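Local coordinates for PixA inclusion body protein (Burkholderia cenocepacia, PDB 4LZK) that is of unknown function but belongs to the PixA family of inclusion body proteins, and is built as a two-sheet beta fold found in a six-chain assembly in the crystal, at residues C[20-25]-C[53-58]; C[61-66]-C[75-80]; C[108-113]-C[148-153]; C[156-161]-C[182-187]. One frame throughout, in Å; residues are numbered along the deposited sequence.

Contacts 1 and 4 each pair strands within one of the chain's two sheets; their centres lie about 13 Å apart, and they meet where Met55 SE packs on Trp182 CB at 3.5 Å. Contacts 2 and 3, with centres about 12 Å apart, join loops on the same side of the chain's centre: Asp80 O accepts a probable hydrogen bond from Ala150 N at 2.8 Å. Contact 2 touches contact 1 through Asn57 OD1 and Ser65 OG (2.6 Å) and contact 4 through Leu76 N and Ala185 O (2.9 Å). Contact 3 reaches contact 4, about 9 Å away between centres, through Phe111 N and Glu156 OE1. Contacts 1 and 3 do not touch; their nearest atoms are about 6 Å apart.

Contact 1: C[20-25]-C[53-58]; sequences IQILAV and LFMLNG
Ile22 and Met55 meet on the face of the sheet that also carries Ala24 and Asn57. The selenomethionine Met55 bends at its last torsion (chi3 82°), which swings its methyl CE to within 3.7 Å of Ile22 CG2, the two side chains running at a slant to each other. Met55 CG lies over the methyl of Ala24. Two residues along, Ile22 CG1 approaches Asn57 CB at 4.0 Å, while Ile20, side by side with Asn57 and pointing the same way, sets its CG2 against the same CB. The polar end of Asn57 is turned to other partners: OD1 is hydrogen-bonded to Ser65 OG, and ND2 reaches Gly58 O from above the carbonyl plane at 3.0 Å.

Leu23, Val25, Phe54 and Leu56 project from the opposite face, where Val25 and Leu56 pack against Leu56 and Val25 of a neighbouring subunit. Phe54 CD2 comes within 3.6 Å of Val25 O. Between the faces the backbones are joined by five hydrogen bonds. Leu23 and Leu56 exchange a pair, Val25 and Phe54 another, with Val25 N to Phe54 O at 2.8 Å and almost straight (175°), and Gly58 N closes the row on Gln21 O. Ile22 and Ala24 face Asn57 and Met55 at the non-hydrogen-bonded positions between them.

The Ile22 and Met55 face looks inward, where Trp180 and Trp182 of strand 172-186 and Leu72 and Leu74 of strand 72-76 cover it. Strand 53-57 is outermost in its sheet within this chain, and the two facing sheets are consistent with a beta sandwich, as in the family's cupredoxin-like clan.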
loop_
_atom_site.group_PDB
_atom_site.type_symbol
_atom_site.label_atom_id
_atom_site.label_comp_id
_atom_site.label_asym_id
_atom_site.label_seq_id
_atom_site.Cartn_x
_atom_site.Cartn_y
_atom_site.Cartn_z
ATOM N N ILE C 20 -3.306 19.338 -11.624
ATOM C CA ILE C 20 -2.825 18.451 -10.608
ATOM C C ILE C 20 -1.510 19.019 -10.067
ATOM O O ILE C 20 -0.653 19.397 -10.791
ATOM C CB ILE C 20 -2.519 17.110 -11.244
ATOM C CG1 ILE C 20 -3.799 16.577 -11.894
ATOM C CG2 ILE C 20 -2.028 16.167 -10.167
ATOM C CD1 ILE C 20 -3.448 15.500 -12.923
ATOM N N GLN C 21 -1.420 19.149 -8.776
ATOM C CA GLN C 21 -0.197 19.555 -8.184
ATOM C C GLN C 21 0.590 18.349 -7.719
ATOM O O GLN C 21 0.056 17.448 -7.037
ATOM C CB GLN C 21 -0.518 20.447 -6.966
ATOM C CG GLN C 21 -1.314 21.723 -7.208
ATOM C CD GLN C 21 -1.954 22.202 -5.882
ATOM O OE1 GLN C 21 -2.802 21.487 -5.277
ATOM N NE2 GLN C 21 -1.608 23.367 -5.465
ATOM N N ILE C 22 1.904 18.357 -7.993
ATOM C CA ILE C 22 2.685 17.235 -7.649
ATOM C C ILE C 22 3.840 17.739 -6.781
ATOM O O ILE C 22 4.426 18.704 -7.150
ATOM C CB ILE C 22 3.242 16.460 -8.897
ATOM C CG1 ILE C 22 2.146 15.937 -9.834
ATOM C CG2 ILE C 22 4.164 15.350 -8.455
ATOM C CD1 ILE C 22 2.730 15.488 -11.181
ATOM N N LEU C 23 4.133 17.070 -5.656
ATOM C CA LEU C 23 5.246 17.403 -4.789
ATOM C C LEU C 23 6.198 16.234 -4.667
ATOM O O LEU C 23 5.832 15.101 -4.208
ATOM C CB LEU C 23 4.768 17.923 -3.413
ATOM C CG LEU C 23 5.865 18.515 -2.514
ATOM C CD1 LEU C 23 6.406 19.808 -3.121
ATOM C CD2 LEU C 23 5.301 18.707 -1.117
ATOM N N ALA C 24 7.454 16.471 -4.998
ATOM C CA ALA C 24 8.472 15.501 -4.751
ATOM C C ALA C 24 9.180 15.889 -3.470
ATOM O O ALA C 24 9.614 16.992 -3.344
ATOM C CB ALA C 24 9.496 15.346 -5.918
ATOM N N VAL C 25 9.239 14.934 -2.545
ATOM C CA VAL C 25 9.866 15.118 -1.239
ATOM C C VAL C 25 11.079 14.210 -1.126
ATOM O O VAL C 25 10.931 13.005 -1.086
ATOM C CB VAL C 25 8.869 14.863 -0.108
ATOM C CG1 VAL C 25 9.546 14.986 1.290
ATOM C CG2 VAL C 25 7.675 15.808 -0.262
ATOM N N LEU C 53 13.144 8.970 -2.353
ATOM C CA LEU C 53 12.264 10.076 -2.306
ATOM C C LEU C 53 10.837 9.601 -2.279
ATOM O O LEU C 53 10.587 8.410 -2.376
ATOM C CB LEU C 53 12.526 11.028 -3.489
ATOM C CG LEU C 53 12.196 10.405 -4.867
ATOM C CD1 LEU C 53 11.295 11.364 -5.622
ATOM C CD2 LEU C 53 13.479 10.193 -5.611
ATOM N N PHE C 54 9.898 10.515 -2.154
ATOM C CA PHE C 54 8.469 10.205 -2.133
ATOM C C PHE C 54 7.783 11.208 -3.103
ATOM O O PHE C 54 8.210 12.361 -3.196
ATOM C CB PHE C 54 7.960 10.432 -0.745
ATOM C CG PHE C 54 8.735 9.725 0.320
ATOM C CD1 PHE C 54 8.512 8.388 0.578
ATOM C CD2 PHE C 54 9.670 10.387 1.084
ATOM C CE1 PHE C 54 9.209 7.715 1.591
ATOM C CE2 PHE C 54 10.379 9.715 2.113
ATOM C CZ PHE C 54 10.132 8.385 2.358
HETATM N N MSE C 55 6.758 10.808 -3.791
HETATM C CA MSE C 55 6.034 11.757 -4.700
HETATM C C MSE C 55 4.558 11.702 -4.317
HETATM O O MSE C 55 4.042 10.649 -4.067
HETATM C CB MSE C 55 6.204 11.383 -6.144
HETATM C CG MSE C 55 7.580 11.772 -6.696
HETATM SE SE MSE C 55 7.811 11.404 -8.613
HETATM C CE MSE C 55 6.955 12.984 -9.247
ATOM N N LEU C 56 3.940 12.852 -4.208
ATOM C CA LEU C 56 2.540 12.998 -3.827
ATOM C C LEU C 56 1.840 13.836 -4.878
ATOM O O LEU C 56 2.498 14.720 -5.520
ATOM C CB LEU C 56 2.516 13.752 -2.540
ATOM C CG LEU C 56 3.306 13.067 -1.389
ATOM C CD1 LEU C 56 3.244 13.993 -0.234
ATOM C CD2 LEU C 56 2.843 11.687 -0.998
ATOM N N ASN C 57 0.550 13.636 -5.046
ATOM C CA ASN C 57 -0.217 14.449 -5.949
ATOM C C ASN C 57 -1.640 14.642 -5.403
ATOM O O ASN C 57 -2.157 13.838 -4.631
ATOM C CB ASN C 57 -0.256 13.849 -7.384
ATOM C CG ASN C 57 -0.958 12.541 -7.417
ATOM O OD1 ASN C 57 -0.349 11.530 -7.139
ATOM N ND2 ASN C 57 -2.307 12.566 -7.585
ATOM N N GLY C 58 -2.244 15.750 -5.727
ATOM C CA GLY C 58 -3.609 16.003 -5.270
ATOM C C GLY C 58 -4.618 15.179 -6.037
ATOM O O GLY C 58 -4.377 14.688 -7.134
#

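Contact 2: C[61-66]-C[75-80]; sequences PGVSSS and KLNVGD
Asn77 swings its CG beside its own backbone N (chi1 -43°), and the amide plane is turned so that ND2 reaches Pro61 O across the contact at 3.2 Å. Val63, with CG1 anti to the backbone N (chi1 174°), sets its other methyl CG2 against Leu76 CB at 4.0 Å. The setting is a short antiparallel bridge followed by a type II turn: Ser64 and Lys75 form a single hydrogen-bonded pair, and the chain then turns from Asn77 to Asp80.

Ser64 N donates to Lys75 O and Lys75 N returns the bond to Ser64 O at 2.9 Å. Next to this pair, Val63 CA approaches Lys75 O and Leu76 CA approaches Gly62 O, so weak CA-H...O contacts continue the backbone pairing toward the turn. Ser64 OG rests against the aliphatic part of Lys75, 3.6 Å from CD, and its hydrogen-bonding partner is Gln183 of a neighbouring subunit. Tyr157 of that same subunit packs on Lys75 and Asn77, which makes this edge part of a subunit interface.

Val63 CG2 also passes close to Asp80 OD2, the two side chains sliding past each other in opposite directions. Gly62 has positive phi (84°) and, having no side chain, lets Asn77 OD1 lie 4.1 Å from its CA; that oxygen accepts a bond from Ser106 of the neighbouring subunit. The turn is braced from within by Asp80 OD2, which receives Asn77 N from above the carboxylate plane at 3.0 Å and Asn77 ND2 on its syn lone pair at 2.8 Å.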
loop_
_atom_site.group_PDB
_atom_site.type_symbol
_atom_site.label_atom_id
_atom_site.label_comp_id
_atom_site.label_asym_id
_atom_site.label_seq_id
_atom_site.Cartn_x
_atom_site.Cartn_y
_atom_site.Cartn_z
ATOM N N PRO C 61 -10.809 13.811 -10.522
ATOM C CA PRO C 61 -11.480 12.655 -11.167
ATOM C C PRO C 61 -10.653 12.075 -12.308
ATOM O O PRO C 61 -10.175 12.813 -13.142
ATOM C CB PRO C 61 -12.815 13.238 -11.657
ATOM C CG PRO C 61 -13.021 14.445 -10.782
ATOM C CD PRO C 61 -11.644 15.024 -10.561
ATOM N N GLY C 62 -10.400 10.777 -12.281
ATOM C CA GLY C 62 -9.664 10.104 -13.315
ATOM C C GLY C 62 -8.149 10.198 -13.110
ATOM O O GLY C 62 -7.371 9.817 -13.974
ATOM N N VAL C 63 -7.728 10.711 -11.960
ATOM C CA VAL C 63 -6.350 10.792 -11.637
ATOM C C VAL C 63 -6.061 9.781 -10.494
ATOM O O VAL C 63 -6.778 9.752 -9.550
ATOM C CB VAL C 63 -6.037 12.218 -11.172
ATOM C CG1 VAL C 63 -4.620 12.300 -10.691
ATOM C CG2 VAL C 63 -6.284 13.182 -12.305
ATOM N N SER C 64 -5.038 8.952 -10.600
ATOM C CA SER C 64 -4.650 8.054 -9.464
ATOM C C SER C 64 -3.150 7.985 -9.435
ATOM O O SER C 64 -2.485 8.357 -10.389
ATOM C CB SER C 64 -5.219 6.653 -9.645
ATOM O OG SER C 64 -4.669 5.989 -10.809
ATOM N N SER C 65 -2.612 7.488 -8.349
ATOM C CA SER C 65 -1.169 7.287 -8.259
ATOM C C SER C 65 -0.877 6.373 -7.117
ATOM O O SER C 65 -1.790 5.993 -6.366
ATOM C CB SER C 65 -0.467 8.618 -8.016
ATOM O OG SER C 65 -0.711 9.023 -6.667
ATOM N N SER C 66 0.401 6.052 -6.970
ATOM C CA SER C 66 0.910 5.231 -5.850
ATOM C C SER C 66 1.423 6.193 -4.806
ATOM O O SER C 66 2.653 6.382 -4.665
ATOM C CB SER C 66 2.104 4.356 -6.325
ATOM O OG SER C 66 1.771 3.524 -7.456
ATOM N N LYS C 75 -1.486 8.268 -13.071
ATOM C CA LYS C 75 -2.369 7.998 -14.218
ATOM C C LYS C 75 -3.329 9.101 -14.304
ATOM O O LYS C 75 -4.014 9.377 -13.349
ATOM C CB LYS C 75 -3.118 6.702 -14.058
ATOM C CG LYS C 75 -2.220 5.513 -14.182
ATOM C CD LYS C 75 -2.825 4.361 -13.486
ATOM C CE LYS C 75 -2.372 3.036 -14.047
ATOM N NZ LYS C 75 -3.324 2.652 -15.142
ATOM N N LEU C 76 -3.418 9.754 -15.447
ATOM C CA LEU C 76 -4.325 10.872 -15.538
ATOM C C LEU C 76 -4.993 10.980 -16.954
ATOM O O LEU C 76 -4.853 10.085 -17.758
ATOM C CB LEU C 76 -3.610 12.149 -15.108
ATOM C CG LEU C 76 -2.684 12.911 -16.083
ATOM C CD1 LEU C 76 -1.719 13.865 -15.344
ATOM C CD2 LEU C 76 -1.907 12.092 -17.024
ATOM N N ASN C 77 -5.743 12.028 -17.182
ATOM C CA ASN C 77 -6.452 12.234 -18.455
ATOM C C ASN C 77 -5.657 13.104 -19.428
ATOM O O ASN C 77 -5.104 14.127 -19.013
ATOM C CB ASN C 77 -7.849 12.836 -18.229
ATOM C CG ASN C 77 -8.589 12.196 -17.074
ATOM O OD1 ASN C 77 -9.317 11.204 -17.280
ATOM N ND2 ASN C 77 -8.409 12.768 -15.818
ATOM N N VAL C 78 -5.567 12.705 -20.708
ATOM C CA VAL C 78 -5.118 13.668 -21.697
ATOM C C VAL C 78 -5.862 15.002 -21.503
ATOM O O VAL C 78 -7.091 15.037 -21.401
ATOM C CB VAL C 78 -5.349 13.133 -23.123
ATOM C CG1 VAL C 78 -5.078 14.207 -24.169
ATOM C CG2 VAL C 78 -4.544 11.918 -23.328
ATOM N N GLY C 79 -5.168 16.105 -21.514
ATOM C CA GLY C 79 -5.760 17.371 -21.171
ATOM C C GLY C 79 -5.367 17.935 -19.807
ATOM O O GLY C 79 -5.337 19.134 -19.639
ATOM N N ASP C 80 -5.095 17.066 -18.827
ATOM C CA ASP C 80 -4.795 17.476 -17.472
ATOM C C ASP C 80 -3.458 18.194 -17.462
ATOM O O ASP C 80 -2.484 17.742 -18.094
ATOM C CB ASP C 80 -4.761 16.273 -16.527
ATOM C CG ASP C 80 -6.199 15.635 -16.310
ATOM O OD1 ASP C 80 -7.203 16.249 -16.834
ATOM O OD2 ASP C 80 -6.297 14.529 -15.680
#

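Contact 3: C[108-113]-C[148-153]; sequences AQVFAP and SVAKSA
Phe111 and Ala150 form a single backbone bridge where the loop 108-113, bent by an inverse gamma turn centred on Gln109, lies along the end of strand 142-149 in this sandwich-like fold. The contact divides into a packed inner part and an outer polar part. On the inner side the Phe111 ring sets CE1 against Ala150 CB at 4.0 Å, while Val110 CG1 lies over one ring face, offset toward the rim. Ala184, Leu158, Leu76 and Val82 pack round the same ring, which therefore sits among residues of both sheets.

Hydrogen bonds form the seam between the two sides. Lys151 N meets Val110 O almost head-on at 2.8 Å, and Ala112 N binds Val149 O in the same manner. Ser152 N adds a weak bond to Val110 O. Ser148 OG, anti to its backbone N (chi1 -177°), donates to Ala112 O from above the carbonyl plane at 2.7 Å.

The outer side is exposed. There the Lys151 chain bends at chi2 (81°) and crosses Gln109. Its ammonium grips Gln109 twice, with NZ 2.9 Å from the backbone O, on a lone pair in the carbonyl plane, and 2.7 Å from the side-chain OE1.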
loop_
_atom_site.group_PDB
_atom_site.type_symbol
_atom_site.label_atom_id
_atom_site.label_comp_id
_atom_site.label_asym_id
_atom_site.label_seq_id
_atom_site.Cartn_x
_atom_site.Cartn_y
_atom_site.Cartn_z
ATOM N N ALA C 108 6.363 7.088 -24.595
ATOM C CA ALA C 108 5.695 8.085 -25.446
ATOM C C ALA C 108 5.908 9.496 -24.846
ATOM O O ALA C 108 6.098 9.632 -23.622
ATOM C CB ALA C 108 4.189 7.774 -25.520
ATOM N N GLN C 109 5.817 10.540 -25.664
ATOM C CA GLN C 109 5.840 11.922 -25.092
ATOM C C GLN C 109 4.428 12.219 -24.627
ATOM O O GLN C 109 3.711 12.953 -25.265
ATOM C CB GLN C 109 6.349 12.968 -26.124
ATOM C CG GLN C 109 6.893 14.250 -25.503
ATOM C CD GLN C 109 7.109 15.398 -26.470
ATOM O OE1 GLN C 109 6.280 15.615 -27.359
ATOM N NE2 GLN C 109 8.179 16.205 -26.252
ATOM N N VAL C 110 4.000 11.613 -23.527
ATOM C CA VAL C 110 2.736 11.897 -22.973
ATOM C C VAL C 110 2.630 13.384 -22.526
ATOM O O VAL C 110 1.693 14.022 -22.776
ATOM C CB VAL C 110 2.556 11.035 -21.722
ATOM C CG1 VAL C 110 1.344 11.449 -20.914
ATOM C CG2 VAL C 110 2.479 9.558 -22.142
ATOM N N PHE C 111 3.647 13.904 -21.918
ATOM C CA PHE C 111 3.606 15.276 -21.420
ATOM C C PHE C 111 4.364 16.156 -22.429
ATOM O O PHE C 111 5.415 15.765 -22.999
ATOM C CB PHE C 111 4.268 15.401 -20.062
ATOM C CG PHE C 111 3.436 14.798 -18.953
ATOM C CD1 PHE C 111 2.350 15.452 -18.457
ATOM C CD2 PHE C 111 3.722 13.538 -18.501
ATOM C CE1 PHE C 111 1.545 14.878 -17.509
ATOM C CE2 PHE C 111 2.938 12.923 -17.567
ATOM C CZ PHE C 111 1.850 13.615 -17.036
ATOM N N ALA C 112 3.908 17.409 -22.504
ATOM C CA ALA C 112 4.635 18.430 -23.237
ATOM C C ALA C 112 5.908 18.668 -22.494
ATOM O O ALA C 112 5.989 18.225 -21.332
ATOM C CB ALA C 112 3.853 19.666 -23.291
ATOM N N PRO C 113 6.929 19.224 -23.148
ATOM C CA PRO C 113 8.129 19.628 -22.412
ATOM C C PRO C 113 7.704 20.637 -21.281
ATOM O O PRO C 113 6.731 21.396 -21.443
ATOM C CB PRO C 113 8.972 20.346 -23.460
ATOM C CG PRO C 113 8.504 19.811 -24.758
ATOM C CD PRO C 113 7.091 19.403 -24.615
ATOM N N SER C 148 3.450 21.346 -16.982
ATOM C CA SER C 148 3.215 20.765 -18.279
ATOM C C SER C 148 1.753 20.402 -18.434
ATOM O O SER C 148 0.927 20.755 -17.629
ATOM C CB SER C 148 4.127 19.560 -18.430
ATOM O OG SER C 148 4.005 18.960 -19.717
ATOM N N VAL C 149 1.424 19.661 -19.506
ATOM C CA VAL C 149 0.075 19.207 -19.734
ATOM C C VAL C 149 0.233 17.823 -20.399
ATOM O O VAL C 149 1.203 17.584 -21.124
ATOM C CB VAL C 149 -0.736 20.205 -20.637
ATOM C CG1 VAL C 149 -0.203 20.232 -22.090
ATOM C CG2 VAL C 149 -2.226 19.869 -20.633
ATOM N N ALA C 150 -0.670 16.914 -20.098
ATOM C CA ALA C 150 -0.706 15.639 -20.803
ATOM C C ALA C 150 -1.300 15.881 -22.188
ATOM O O ALA C 150 -2.408 16.408 -22.270
ATOM C CB ALA C 150 -1.559 14.620 -20.042
ATOM N N LYS C 151 -0.636 15.456 -23.243
ATOM C CA LYS C 151 -1.149 15.739 -24.580
ATOM C C LYS C 151 -1.206 14.540 -25.482
ATOM O O LYS C 151 -1.748 14.656 -26.588
ATOM C CB LYS C 151 -0.392 16.866 -25.307
ATOM C CG LYS C 151 1.089 16.800 -25.202
ATOM C CD LYS C 151 1.691 15.847 -26.159
ATOM C CE LYS C 151 3.200 16.114 -26.332
ATOM N NZ LYS C 151 3.661 15.047 -27.287
ATOM N N SER C 152 -0.602 13.420 -25.079
ATOM C CA SER C 152 -0.809 12.203 -25.889
ATOM C C SER C 152 -1.079 11.018 -24.974
ATOM O O SER C 152 -0.562 10.961 -23.852
ATOM C CB SER C 152 0.370 11.941 -26.797
ATOM O OG SER C 152 0.762 13.109 -27.550
ATOM N N ALA C 153 -1.910 10.064 -25.434
ATOM C CA ALA C 153 -2.197 8.882 -24.640
ATOM C C ALA C 153 -1.013 7.961 -24.644
ATOM O O ALA C 153 -0.252 7.942 -25.624
ATOM C CB ALA C 153 -3.457 8.167 -25.142
#

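Contact 4: C[156-161]-C[182-187]; sequences EYLATS and WQAAAA
Glu156 and Leu158 pair with Ala184 and Trp182 through four backbone hydrogen bonds, two at each hydrogen-bonded position. Glu156 N to Ala184 O is 2.8 Å, and Ala184 N, Leu158 N and Trp182 N complete the set. Tyr157 and Gln183 oppose each other at the non-hydrogen-bonded position between them, where Tyr157 CA closes on Trp182 O in a CA-H...O contact.

CH-pi contacts lie on both faces of this antiparallel hairpin. On one, Leu158 crosses the Trp182 indole: CD1 sits above the six-membered ring, 3.8 Å from its centroid and 10° off the normal, with CB over the same face nearer the rim. Leu158 CD1 also touches Ala184 CB. On the other, Tyr157 and Gln183 run alongside each other, ring and amide planes 36° apart, with Gln183 CG over the tyrosine face and NE2 3.6 Å above the ring plane.

A polar side-chain bond fixes the indole. Trp182 CG stands between the backbone N and the carbonyl carbon (chi1 53°), and NE1 donates to Thr160 OG1 at 2.8 Å, the oxygen lying close to the ring plane. Other polar ends find partners beyond the two strands: Glu156 OE1 accepts from Phe111 N, Gln183 OE1 from Asn71, and Tyr157 OH bonds Leu76 O of a neighbouring subunit.

The buried indole N-H thus has its acceptor, and the ring is held both by this in-plane bond and by Leu158 over its face; on the other face of the hairpin the Tyr157 hydroxyl instead reaches into the subunit interface.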
loop_
_atom_site.group_PDB
_atom_site.type_symbol
_atom_site.label_atom_id
_atom_site.label_comp_id
_atom_site.label_asym_id
_atom_site.label_seq_id
_atom_site.Cartn_x
_atom_site.Cartn_y
_atom_site.Cartn_z
ATOM N N GLU C 156 4.702 7.146 -20.112
ATOM C CA GLU C 156 5.988 7.879 -20.185
ATOM C C GLU C 156 6.780 7.726 -18.867
ATOM O O GLU C 156 6.194 7.782 -17.818
ATOM C CB GLU C 156 5.769 9.369 -20.462
ATOM C CG GLU C 156 7.069 10.130 -20.750
ATOM C CD GLU C 156 6.885 11.622 -21.140
ATOM O OE1 GLU C 156 5.739 12.109 -21.174
ATOM O OE2 GLU C 156 7.944 12.257 -21.447
ATOM N N TYR C 157 8.072 7.559 -18.979
ATOM C CA TYR C 157 8.958 7.739 -17.854
ATOM C C TYR C 157 9.684 9.081 -18.022
ATOM O O TYR C 157 10.221 9.325 -19.060
ATOM C CB TYR C 157 9.946 6.573 -17.683
ATOM C CG TYR C 157 9.323 5.170 -17.710
ATOM C CD1 TYR C 157 7.937 4.961 -17.538
ATOM C CD2 TYR C 157 10.107 4.036 -17.908
ATOM C CE1 TYR C 157 7.354 3.672 -17.645
ATOM C CE2 TYR C 157 9.531 2.738 -17.958
ATOM C CZ TYR C 157 8.165 2.555 -17.860
ATOM O OH TYR C 157 7.606 1.255 -17.886
ATOM N N LEU C 158 9.690 9.896 -16.963
ATOM C CA LEU C 158 10.328 11.193 -16.879
ATOM C C LEU C 158 11.519 11.199 -15.947
ATOM O O LEU C 158 11.473 10.547 -14.880
ATOM C CB LEU C 158 9.298 12.141 -16.304
ATOM C CG LEU C 158 8.099 12.102 -17.250
ATOM C CD1 LEU C 158 6.795 11.646 -16.615
ATOM C CD2 LEU C 158 8.000 13.398 -17.979
ATOM N N ALA C 159 12.633 11.865 -16.347
ATOM C CA ALA C 159 13.707 12.113 -15.472
ATOM C C ALA C 159 13.627 13.505 -14.901
ATOM O O ALA C 159 13.523 14.456 -15.686
ATOM C CB ALA C 159 15.017 11.934 -16.224
ATOM N N THR C 160 13.723 13.656 -13.594
ATOM C CA THR C 160 13.713 14.989 -12.957
ATOM C C THR C 160 15.086 15.170 -12.290
ATOM O O THR C 160 15.470 14.349 -11.425
ATOM C CB THR C 160 12.618 15.088 -11.931
ATOM O OG1 THR C 160 11.310 14.906 -12.579
ATOM C CG2 THR C 160 12.692 16.421 -11.224
ATOM N N SER C 161 15.816 16.211 -12.668
ATOM C CA SER C 161 17.116 16.498 -12.133
ATOM C C SER C 161 17.028 17.670 -11.125
ATOM O O SER C 161 16.248 18.595 -11.304
ATOM C CB SER C 161 18.069 16.903 -13.235
ATOM O OG SER C 161 18.157 15.864 -14.170
ATOM N N TRP C 182 10.605 8.727 -12.748
ATOM C CA TRP C 182 9.291 8.401 -12.296
ATOM C C TRP C 182 8.437 8.065 -13.493
ATOM O O TRP C 182 8.859 8.282 -14.628
ATOM C CB TRP C 182 8.731 9.541 -11.447
ATOM C CG TRP C 182 8.728 10.904 -11.989
ATOM C CD1 TRP C 182 9.763 11.761 -12.083
ATOM C CD2 TRP C 182 7.558 11.637 -12.441
ATOM N NE1 TRP C 182 9.356 12.971 -12.635
ATOM C CE2 TRP C 182 8.009 12.942 -12.835
ATOM C CE3 TRP C 182 6.203 11.319 -12.564
ATOM C CZ2 TRP C 182 7.174 13.884 -13.354
ATOM C CZ3 TRP C 182 5.352 12.255 -13.073
ATOM C CH2 TRP C 182 5.838 13.549 -13.478
ATOM N N GLN C 183 7.239 7.577 -13.268
ATOM C CA GLN C 183 6.419 7.001 -14.334
ATOM C C GLN C 183 4.998 7.573 -14.298
ATOM O O GLN C 183 4.411 7.822 -13.229
ATOM C CB GLN C 183 6.332 5.441 -14.190
ATOM C CG GLN C 183 7.667 4.784 -13.980
ATOM C CD GLN C 183 7.586 3.289 -13.631
ATOM O OE1 GLN C 183 6.742 2.871 -12.855
ATOM N NE2 GLN C 183 8.488 2.500 -14.210
ATOM N N ALA C 184 4.460 7.819 -15.486
ATOM C CA ALA C 184 3.157 8.395 -15.615
ATOM C C ALA C 184 2.506 7.844 -16.931
ATOM O O ALA C 184 3.211 7.302 -17.797
ATOM C CB ALA C 184 3.276 9.883 -15.650
ATOM N N ALA C 185 1.178 7.917 -17.016
ATOM C CA ALA C 185 0.387 7.485 -18.143
ATOM C C ALA C 185 -0.842 8.377 -18.240
ATOM O O ALA C 185 -1.361 8.890 -17.259
ATOM C CB ALA C 185 -0.081 6.050 -17.988
ATOM N N ALA C 186 -1.327 8.546 -19.449
ATOM C CA ALA C 186 -2.511 9.306 -19.683
ATOM C C ALA C 186 -3.419 8.515 -20.575
ATOM O O ALA C 186 -2.925 7.763 -21.424
ATOM C CB ALA C 186 -2.169 10.655 -20.348
ATOM N N ALA C 187 -4.727 8.679 -20.340
ATOM C CA ALA C 187 -5.771 8.094 -21.165
ATOM C C ALA C 187 -6.656 9.200 -21.743
ATOM O O ALA C 187 -7.077 8.988 -22.898
ATOM C CB ALA C 187 -6.647 7.167 -20.346
ATOM O OXT ALA C 187 -6.990 10.250 -21.087
#